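Local coordinates for protein superoxide dismutase [Mn/Fe] (Aeropyrum pernix, PDB 3AK2) that catalyses the dismutation of superoxide to oxygen and hydrogen peroxide, as a cambialistic enzyme that works with manganese or iron, at residues A[131-136]-A[142-147]; A[82-87]-A[196-201]; A[98-103]-A[190-195]. One frame throughout, in Å; residues are numbered along the deposited sequence.

Contacts 2 and 3 both use helix 192-205, and their centres are about 8 Å apart. They are joined by polar links: Asn85 O lies 2.7 Å from Asn191 N, and Glu196 OE2 lies 2.8 Å from Arg99 N. The hairpin of contact 1 is centred about 14 Å from the centre of each of the others. It meets contact 2 through Phe135 and Leu199, and contact 3 through Leu142 and Leu103. None of the three touches the manganese. The side chains of Val147 and Asn85 come within about 11 and 12 Å of it. Contacts 1 and 2 both reach the second subunit, and contact 3 touches it through Asp194.

Contact 1 (A[131-136]-A[142-147]); sequences GVLAFD and LRILQV
Val132 and Leu145 exchange two backbone hydrogen bonds: Val132 N to Leu145 O at 2.9 Å, and Leu145 N to Val132 O at 3.0 Å. Ala134 and Arg143 do the same, with Ala134 N to Arg143 O at 2.8 Å and nearly straight (171°). Gly131, Leu133 and Phe135 bond through their backbones to strand 159-165 instead. The two segments thus form an antiparallel beta hairpin, with 129-136 the middle strand of the three-stranded sheet of the C-terminal domain. On one face, Leu133 CD1 packs on Ile144 CG1 at 3.9 Å, where both side chains also touch helix 111-123. On the other, Val132 CG1 lies beside Leu145 CD2, both side chains pointing the same way. Near the turn, Asp136 OD1 is 3.9 Å from Arg143 NH1. This long salt bridge is of charges only, the oxygen lying well out of the guanidinium plane. Asp136 OD1 bonds to Thr139 and to Tyr7 OH of the second subunit, which also bonds Arg143 NE; OD2 bonds to Leu138 N and to Tyr73 OH of the second subunit. Arg143 bends at chi2 (-74°), and its NH2 reaches Leu142 O at 2.9 Å from above the carbonyl plane and pairs with Glu141.

Contact 2 (A[82-87]-A[196-201]); sequences FWPNMA and EKRLEQ
The turn that follows helix 62-82 meets the C-terminal helix 192-205 here. It is a type I beta turn from Trp83 to Met86, closed by Met86 N bonding to Trp83 O at 3.0 Å. Its two middle residues, Pro84 and Asn85, meet Arg198. The arginine chain is extended from CG to NE, which carries the guanidinium from the helix to the turn. Pro84 CG sits at the guanidinium edge, near its plane, 3.3 Å from Arg198 NH2. Asn85 ND2 lies 3.7 Å from Arg198 NE. The amide and guanidinium planes stand almost perpendicular, at 88°. Both of these nitrogens are donors and do not bond to each other. They share an acceptor instead: Asp194 OD2 takes a hydrogen bond from Asn85 ND2 and a salt bridge from Arg198 NE. The carboxylate would probably offset the charge of the arginine. Asn85 OD1 accepts from Val163 N, and ND2 also gives to Ile161 O, so strand 159-165 holds both ends of the amide. Arg198 NH1 bonds to Tyr210 O of the second subunit. The contact ties the alpha-hairpin domain to the C-terminal domain, the two-domain build of iron and manganese superoxide dismutases.

Contact 3 (A[98-103]-A[190-195]); sequences GRVADL and VNWDDV
Val100 makes the apolar contacts, splitting its two methyls between Trp192 and Val195. CG1 approaches the six-membered part of the Trp192 indole obliquely, 3.9 Å from CZ3 and 4.0 Å from CE3. CG2 meets Val195 CG1 at 3.9 Å. With CG1 anti to the backbone N (chi1 168°), CG1 is turned to Trp192 and CG2 to Val195. Val100 crosses both side chains at about a right angle. It also packs on Leu199, one turn beyond Val195. An alanine here would probably leave the Trp192 ring and Val195 CG1 without their methyl partners and open a gap between the helices. The indole is also packed from within its own segment: Val190 CG1 lies 3.5 Å above one ring face, over its centre.

No hydrogen bond crosses between the segments; the polar bonds lie within 190-195 or run to its neighbours. Asn191 is the N-cap of helix 192-205, and its OD1 takes a weak hydrogen bond from Asp194 N at 3.4 Å. Its ND2 gives to Pro84 O. Glu196 accepts from Arg99 N and Val100 N at the beginning of helix 98-108. Helix 192-205 packs on helix 98-108 through Val100 and on strand 159-165 through Trp192 and Val195, which touch Leu162.

Contact 1 (A[131-136]-A[142-147])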
loop_
_atom_site.group_PDB
_atom_site.type_symbol
_atom_site.label_atom_id
_atom_site.label_comp_id
_atom_site.label_asym_id
_atom_site.label_seq_id
_atom_site.Cartn_x
_atom_site.Cartn_y
_atom_site.Cartn_z
ATOM N N GLY A 131 -10.980 -10.174 -6.884
ATOM C CA GLY A 131 -12.206 -9.491 -7.294
ATOM C C GLY A 131 -13.281 -9.820 -6.275
ATOM O O GLY A 131 -13.421 -10.975 -5.874
ATOM N N VAL A 132 -14.027 -8.807 -5.840
ATOM C CA VAL A 132 -14.970 -8.975 -4.734
ATOM C C VAL A 132 -16.347 -8.399 -5.040
ATOM O O VAL A 132 -16.471 -7.240 -5.434
ATOM C CB VAL A 132 -14.421 -8.331 -3.422
ATOM C CG1 VAL A 132 -15.429 -8.457 -2.277
ATOM C CG2 VAL A 132 -13.074 -8.946 -3.026
ATOM N N LEU A 133 -17.370 -9.235 -4.867
ATOM C CA LEU A 133 -18.746 -8.769 -4.802
ATOM C C LEU A 133 -19.140 -8.748 -3.333
ATOM O O LEU A 133 -19.094 -9.781 -2.655
ATOM C CB LEU A 133 -19.679 -9.698 -5.590
ATOM C CG LEU A 133 -21.179 -9.386 -5.513
ATOM C CD1 LEU A 133 -21.496 -8.061 -6.182
ATOM C CD2 LEU A 133 -21.994 -10.506 -6.147
ATOM N N ALA A 134 -19.533 -7.573 -2.852
ATOM C CA ALA A 134 -19.826 -7.385 -1.444
ATOM C C ALA A 134 -21.217 -6.818 -1.225
ATOM O O ALA A 134 -21.782 -6.169 -2.108
ATOM C CB ALA A 134 -18.778 -6.477 -0.797
ATOM N N PHE A 135 -21.750 -7.085 -0.039
ATOM C CA PHE A 135 -22.976 -6.470 0.439
ATOM C C PHE A 135 -22.625 -5.274 1.317
ATOM O O PHE A 135 -21.876 -5.400 2.285
ATOM C CB PHE A 135 -23.801 -7.486 1.231
ATOM C CG PHE A 135 -25.140 -6.973 1.682
ATOM C CD1 PHE A 135 -26.233 -7.015 0.827
ATOM C CD2 PHE A 135 -25.314 -6.468 2.968
ATOM C CE1 PHE A 135 -27.482 -6.559 1.242
ATOM C CE2 PHE A 135 -26.559 -6.009 3.388
ATOM C CZ PHE A 135 -27.641 -6.060 2.522
ATOM N N ASP A 136 -23.166 -4.113 0.966
ATOM C CA ASP A 136 -22.933 -2.877 1.704
ATOM C C ASP A 136 -23.983 -2.697 2.804
ATOM O O ASP A 136 -25.153 -2.482 2.498
ATOM C CB ASP A 136 -22.957 -1.695 0.725
ATOM C CG ASP A 136 -22.859 -0.346 1.414
ATOM O OD1 ASP A 136 -23.104 0.667 0.725
ATOM O OD2 ASP A 136 -22.544 -0.290 2.620
ATOM N N LEU A 142 -25.521 -4.294 -3.350
ATOM C CA LEU A 142 -24.266 -4.880 -3.802
ATOM C C LEU A 142 -23.274 -3.817 -4.255
ATOM O O LEU A 142 -23.658 -2.760 -4.767
ATOM C CB LEU A 142 -24.516 -5.861 -4.951
ATOM C CG LEU A 142 -25.437 -7.045 -4.653
ATOM C CD1 LEU A 142 -25.683 -7.857 -5.908
ATOM C CD2 LEU A 142 -24.867 -7.929 -3.558
ATOM N N ARG A 143 -21.993 -4.111 -4.043
ATOM C CA ARG A 143 -20.896 -3.286 -4.533
ATOM C C ARG A 143 -19.804 -4.215 -5.042
ATOM O O ARG A 143 -19.587 -5.288 -4.482
ATOM C CB ARG A 143 -20.324 -2.420 -3.402
ATOM C CG ARG A 143 -21.278 -1.396 -2.777
ATOM C CD ARG A 143 -21.509 -0.215 -3.709
ATOM N NE ARG A 143 -22.369 0.816 -3.127
ATOM C CZ ARG A 143 -23.680 0.910 -3.331
ATOM N NH1 ARG A 143 -24.367 1.893 -2.766
ATOM N NH2 ARG A 143 -24.309 0.028 -4.096
ATOM N N ILE A 144 -19.120 -3.809 -6.105
ATOM C CA ILE A 144 -17.944 -4.537 -6.582
ATOM C C ILE A 144 -16.697 -3.723 -6.268
ATOM O O ILE A 144 -16.689 -2.497 -6.426
ATOM C CB ILE A 144 -18.022 -4.864 -8.103
ATOM C CG1 ILE A 144 -19.219 -5.776 -8.392
ATOM C CG2 ILE A 144 -16.719 -5.516 -8.607
ATOM C CD1 ILE A 144 -19.531 -5.963 -9.874
ATOM N N LEU A 145 -15.652 -4.404 -5.806
ATOM C CA LEU A 145 -14.348 -3.763 -5.623
ATOM C C LEU A 145 -13.206 -4.753 -5.836
ATOM O O LEU A 145 -13.431 -5.964 -5.972
ATOM C CB LEU A 145 -14.239 -3.085 -4.243
ATOM C CG LEU A 145 -14.061 -3.951 -2.989
ATOM C CD1 LEU A 145 -13.467 -3.127 -1.856
ATOM C CD2 LEU A 145 -15.353 -4.628 -2.544
ATOM N N GLN A 146 -11.984 -4.223 -5.885
ATOM C CA GLN A 146 -10.774 -5.034 -5.883
ATOM C C GLN A 146 -10.120 -5.001 -4.516
ATOM O O GLN A 146 -10.231 -4.008 -3.773
ATOM C CB GLN A 146 -9.749 -4.490 -6.867
ATOM C CG GLN A 146 -10.166 -4.515 -8.315
ATOM C CD GLN A 146 -9.152 -3.834 -9.205
ATOM O OE1 GLN A 146 -8.396 -2.969 -8.760
ATOM N NE2 GLN A 146 -9.133 -4.215 -10.477
ATOM N N VAL A 147 -9.407 -6.074 -4.206
ATOM C CA VAL A 147 -8.516 -6.102 -3.056
ATOM C C VAL A 147 -7.130 -6.495 -3.562
ATOM O O VAL A 147 -7.003 -7.443 -4.342
ATOM C CB VAL A 147 -9.022 -7.090 -1.975
ATOM C CG1 VAL A 147 -8.002 -7.259 -0.856
ATOM C CG2 VAL A 147 -10.371 -6.638 -1.414
#

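Contact 2 (A[82-87]-A[196-201])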
loop_
_atom_site.group_PDB
_atom_site.type_symbol
_atom_site.label_atom_id
_atom_site.label_comp_id
_atom_site.label_asym_id
_atom_site.label_seq_id
_atom_site.Cartn_x
_atom_site.Cartn_y
_atom_site.Cartn_z
ATOM N N PHE A 82 -13.685 -18.201 -0.532
ATOM C CA PHE A 82 -13.362 -18.640 -1.894
ATOM C C PHE A 82 -13.761 -20.092 -2.192
ATOM O O PHE A 82 -14.372 -20.364 -3.231
ATOM C CB PHE A 82 -11.865 -18.418 -2.149
ATOM C CG PHE A 82 -11.408 -18.730 -3.554
ATOM C CD1 PHE A 82 -11.974 -18.097 -4.653
ATOM C CD2 PHE A 82 -10.367 -19.634 -3.766
ATOM C CE1 PHE A 82 -11.529 -18.384 -5.951
ATOM C CE2 PHE A 82 -9.908 -19.919 -5.051
ATOM C CZ PHE A 82 -10.493 -19.296 -6.145
ATOM N N TRP A 83 -13.433 -21.022 -1.296
ATOM C CA TRP A 83 -13.697 -22.433 -1.597
ATOM C C TRP A 83 -15.191 -22.766 -1.776
ATOM O O TRP A 83 -15.567 -23.311 -2.815
ATOM C CB TRP A 83 -13.052 -23.385 -0.586
ATOM C CG TRP A 83 -11.622 -23.114 -0.230
ATOM C CD1 TRP A 83 -11.120 -22.952 1.027
ATOM C CD2 TRP A 83 -10.500 -23.021 -1.126
ATOM N NE1 TRP A 83 -9.762 -22.752 0.977
ATOM C CE2 TRP A 83 -9.353 -22.797 -0.329
ATOM C CE3 TRP A 83 -10.350 -23.118 -2.517
ATOM C CZ2 TRP A 83 -8.080 -22.647 -0.874
ATOM C CZ3 TRP A 83 -9.076 -22.969 -3.057
ATOM C CH2 TRP A 83 -7.961 -22.737 -2.234
ATOM N N PRO A 84 -16.043 -22.456 -0.773
ATOM C CA PRO A 84 -17.474 -22.732 -0.965
ATOM C C PRO A 84 -18.164 -21.833 -1.996
ATOM O O PRO A 84 -19.273 -22.153 -2.439
ATOM C CB PRO A 84 -18.068 -22.518 0.428
ATOM C CG PRO A 84 -17.130 -21.571 1.103
ATOM C CD PRO A 84 -15.769 -21.909 0.568
ATOM N N ASN A 85 -17.523 -20.727 -2.377
ATOM C CA ASN A 85 -17.979 -19.910 -3.508
ATOM C C ASN A 85 -17.910 -20.676 -4.828
ATOM O O ASN A 85 -18.430 -20.207 -5.841
ATOM C CB ASN A 85 -17.108 -18.659 -3.671
ATOM C CG ASN A 85 -17.585 -17.453 -2.859
ATOM O OD1 ASN A 85 -16.900 -16.431 -2.851
ATOM N ND2 ASN A 85 -18.742 -17.547 -2.205
ATOM N N MET A 86 -17.242 -21.829 -4.824
ATOM C CA MET A 86 -17.131 -22.665 -6.017
ATOM C C MET A 86 -17.759 -24.029 -5.764
ATOM O O MET A 86 -17.979 -24.418 -4.618
ATOM C CB MET A 86 -15.670 -22.826 -6.446
ATOM C CG MET A 86 -15.000 -21.509 -6.806
ATOM S SD MET A 86 -13.294 -21.651 -7.371
ATOM C CE MET A 86 -12.461 -22.200 -5.875
ATOM N N ALA A 87 -18.061 -24.737 -6.848
ATOM C CA ALA A 87 -18.626 -26.080 -6.774
ATOM C C ALA A 87 -18.318 -26.799 -8.077
ATOM O O ALA A 87 -18.104 -26.144 -9.101
ATOM C CB ALA A 87 -20.138 -26.013 -6.541
ATOM N N GLU A 196 -26.042 -17.004 -2.784
ATOM C CA GLU A 196 -27.409 -16.700 -2.348
ATOM C C GLU A 196 -27.561 -16.813 -0.829
ATOM O O GLU A 196 -28.159 -15.944 -0.189
ATOM C CB GLU A 196 -28.408 -17.621 -3.063
ATOM C CG GLU A 196 -29.885 -17.356 -2.751
ATOM C CD GLU A 196 -30.438 -16.104 -3.420
ATOM O OE1 GLU A 196 -29.776 -15.547 -4.320
ATOM O OE2 GLU A 196 -31.552 -15.679 -3.048
ATOM N N LYS A 197 -27.009 -17.879 -0.259
ATOM C CA LYS A 197 -27.057 -18.079 1.186
ATOM C C LYS A 197 -26.292 -16.991 1.944
ATOM O O LYS A 197 -26.739 -16.533 2.998
ATOM C CB LYS A 197 -26.556 -19.472 1.560
ATOM C CG LYS A 197 -27.561 -20.569 1.252
ATOM C CD LYS A 197 -26.976 -21.948 1.508
ATOM C CE LYS A 197 -28.054 -23.026 1.492
ATOM N NZ LYS A 197 -28.860 -23.034 0.236
ATOM N N ARG A 198 -25.156 -16.564 1.390
ATOM C CA ARG A 198 -24.387 -15.461 1.971
ATOM C C ARG A 198 -25.155 -14.144 1.922
ATOM O O ARG A 198 -25.213 -13.412 2.915
ATOM C CB ARG A 198 -23.021 -15.332 1.295
ATOM C CG ARG A 198 -22.111 -16.476 1.665
ATOM C CD ARG A 198 -20.740 -16.422 1.007
ATOM N NE ARG A 198 -20.065 -17.687 1.278
ATOM C CZ ARG A 198 -19.398 -17.973 2.391
ATOM N NH1 ARG A 198 -19.254 -17.065 3.350
ATOM N NH2 ARG A 198 -18.862 -19.176 2.539
ATOM N N LEU A 199 -25.774 -13.860 0.779
ATOM C CA LEU A 199 -26.597 -12.664 0.651
ATOM C C LEU A 199 -27.771 -12.677 1.634
ATOM O O LEU A 199 -28.079 -11.657 2.248
ATOM C CB LEU A 199 -27.083 -12.492 -0.787
ATOM C CG LEU A 199 -27.978 -11.275 -1.047
ATOM C CD1 LEU A 199 -27.302 -9.973 -0.641
ATOM C CD2 LEU A 199 -28.391 -11.217 -2.495
ATOM N N GLU A 200 -28.409 -13.834 1.783
ATOM C CA GLU A 200 -29.490 -13.989 2.754
ATOM C C GLU A 200 -29.022 -13.602 4.158
ATOM O O GLU A 200 -29.685 -12.827 4.851
ATOM C CB GLU A 200 -30.020 -15.423 2.742
ATOM C CG GLU A 200 -31.181 -15.662 3.701
ATOM C CD GLU A 200 -31.355 -17.121 4.080
ATOM O OE1 GLU A 200 -32.152 -17.390 5.000
ATOM O OE2 GLU A 200 -30.704 -17.999 3.470
ATOM N N GLN A 201 -27.870 -14.128 4.570
ATOM C CA GLN A 201 -27.323 -13.797 5.880
ATOM C C GLN A 201 -27.016 -12.307 6.012
ATOM O O GLN A 201 -27.318 -11.704 7.038
ATOM C CB GLN A 201 -26.082 -14.639 6.194
ATOM C CG GLN A 201 -26.377 -16.125 6.395
ATOM C CD GLN A 201 -27.478 -16.385 7.413
ATOM O OE1 GLN A 201 -27.428 -15.903 8.548
ATOM N NE2 GLN A 201 -28.479 -17.155 7.007
#

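Contact 3 (A[98-103]-A[190-195])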
loop_
_atom_site.group_PDB
_atom_site.type_symbol
_atom_site.label_atom_id
_atom_site.label_comp_id
_atom_site.label_asym_id
_atom_site.label_seq_id
_atom_site.Cartn_x
_atom_site.Cartn_y
_atom_site.Cartn_z
ATOM N N GLY A 98 -33.053 -16.001 -7.540
ATOM C CA GLY A 98 -33.314 -15.485 -6.202
ATOM C C GLY A 98 -32.957 -14.031 -5.968
ATOM O O GLY A 98 -33.047 -13.197 -6.876
ATOM N N ARG A 99 -32.545 -13.740 -4.736
ATOM C CA ARG A 99 -32.234 -12.378 -4.315
ATOM C C ARG A 99 -30.979 -11.836 -4.998
ATOM O O ARG A 99 -30.903 -10.643 -5.297
ATOM C CB ARG A 99 -32.098 -12.290 -2.790
ATOM C CG ARG A 99 -33.328 -12.757 -1.998
ATOM C CD ARG A 99 -34.558 -11.864 -2.206
ATOM N NE ARG A 99 -34.384 -10.507 -1.682
ATOM C CZ ARG A 99 -34.637 -10.141 -0.427
ATOM N NH1 ARG A 99 -34.449 -8.881 -0.057
ATOM N NH2 ARG A 99 -35.072 -11.026 0.463
ATOM N N VAL A 100 -30.006 -12.716 -5.247
ATOM C CA VAL A 100 -28.784 -12.344 -5.967
ATOM C C VAL A 100 -29.124 -11.810 -7.360
ATOM O O VAL A 100 -28.682 -10.725 -7.734
ATOM C CB VAL A 100 -27.778 -13.526 -6.063
ATOM C CG1 VAL A 100 -26.659 -13.223 -7.049
ATOM C CG2 VAL A 100 -27.193 -13.843 -4.701
ATOM N N ALA A 101 -29.923 -12.564 -8.116
ATOM C CA ALA A 101 -30.348 -12.126 -9.443
ATOM C C ALA A 101 -31.142 -10.825 -9.381
ATOM O O ALA A 101 -30.983 -9.959 -10.237
ATOM C CB ALA A 101 -31.158 -13.203 -10.135
ATOM N N ASP A 102 -31.985 -10.689 -8.360
ATOM C CA ASP A 102 -32.800 -9.486 -8.205
ATOM C C ASP A 102 -31.942 -8.237 -8.020
ATOM O O ASP A 102 -32.147 -7.231 -8.698
ATOM C CB ASP A 102 -33.789 -9.628 -7.049
ATOM C CG ASP A 102 -34.701 -8.426 -6.923
ATOM O OD1 ASP A 102 -35.412 -8.120 -7.905
ATOM O OD2 ASP A 102 -34.693 -7.781 -5.855
ATOM N N LEU A 103 -30.980 -8.303 -7.104
ATOM C CA LEU A 103 -30.087 -7.169 -6.881
ATOM C C LEU A 103 -29.177 -6.910 -8.078
ATOM O O LEU A 103 -28.900 -5.760 -8.413
ATOM C CB LEU A 103 -29.277 -7.343 -5.592
ATOM C CG LEU A 103 -30.038 -7.218 -4.269
ATOM C CD1 LEU A 103 -29.073 -7.277 -3.095
ATOM C CD2 LEU A 103 -30.863 -5.936 -4.207
ATOM N N VAL A 190 -18.705 -21.243 -10.355
ATOM C CA VAL A 190 -19.300 -20.401 -9.312
ATOM C C VAL A 190 -20.507 -21.093 -8.682
ATOM O O VAL A 190 -21.414 -21.545 -9.384
ATOM C CB VAL A 190 -19.705 -19.002 -9.834
ATOM C CG1 VAL A 190 -20.496 -18.233 -8.776
ATOM C CG2 VAL A 190 -18.474 -18.219 -10.246
ATOM N N ASN A 191 -20.495 -21.182 -7.357
ATOM C CA ASN A 191 -21.570 -21.794 -6.595
ATOM C C ASN A 191 -22.601 -20.742 -6.195
ATOM O O ASN A 191 -22.532 -20.163 -5.107
ATOM C CB ASN A 191 -20.984 -22.484 -5.361
ATOM C CG ASN A 191 -22.015 -23.255 -4.564
ATOM O OD1 ASN A 191 -23.187 -23.345 -4.940
ATOM N ND2 ASN A 191 -21.577 -23.829 -3.450
ATOM N N TRP A 192 -23.563 -20.492 -7.080
ATOM C CA TRP A 192 -24.553 -19.446 -6.831
ATOM C C TRP A 192 -25.435 -19.730 -5.618
ATOM O O TRP A 192 -25.934 -18.800 -4.986
ATOM C CB TRP A 192 -25.381 -19.151 -8.085
ATOM C CG TRP A 192 -24.577 -18.460 -9.134
ATOM C CD1 TRP A 192 -24.176 -18.976 -10.329
ATOM C CD2 TRP A 192 -24.033 -17.133 -9.065
ATOM N NE1 TRP A 192 -23.431 -18.051 -11.018
ATOM C CE2 TRP A 192 -23.327 -16.911 -10.266
ATOM C CE3 TRP A 192 -24.085 -16.107 -8.111
ATOM C CZ2 TRP A 192 -22.677 -15.703 -10.542
ATOM C CZ3 TRP A 192 -23.433 -14.907 -8.383
ATOM C CH2 TRP A 192 -22.740 -14.717 -9.589
ATOM N N ASP A 193 -25.608 -21.006 -5.279
ATOM C CA ASP A 193 -26.315 -21.380 -4.056
ATOM C C ASP A 193 -25.618 -20.822 -2.818
ATOM O O ASP A 193 -26.265 -20.298 -1.917
ATOM C CB ASP A 193 -26.449 -22.901 -3.939
ATOM C CG ASP A 193 -27.099 -23.332 -2.631
ATOM O OD1 ASP A 193 -28.274 -22.975 -2.403
ATOM O OD2 ASP A 193 -26.434 -24.027 -1.830
ATOM N N ASP A 194 -24.293 -20.943 -2.779
ATOM C CA ASP A 194 -23.513 -20.409 -1.669
ATOM C C ASP A 194 -23.625 -18.888 -1.618
ATOM O O ASP A 194 -23.839 -18.314 -0.550
ATOM C CB ASP A 194 -22.051 -20.836 -1.789
ATOM C CG ASP A 194 -21.193 -20.296 -0.664
ATOM O OD1 ASP A 194 -21.198 -20.885 0.437
ATOM O OD2 ASP A 194 -20.510 -19.278 -0.891
ATOM N N VAL A 195 -23.504 -18.244 -2.777
ATOM C CA VAL A 195 -23.615 -16.785 -2.857
ATOM C C VAL A 195 -24.985 -16.310 -2.361
ATOM O O VAL A 195 -25.074 -15.344 -1.604
ATOM C CB VAL A 195 -23.323 -16.254 -4.286
ATOM C CG1 VAL A 195 -23.409 -14.732 -4.329
ATOM C CG2 VAL A 195 -21.943 -16.702 -4.752
#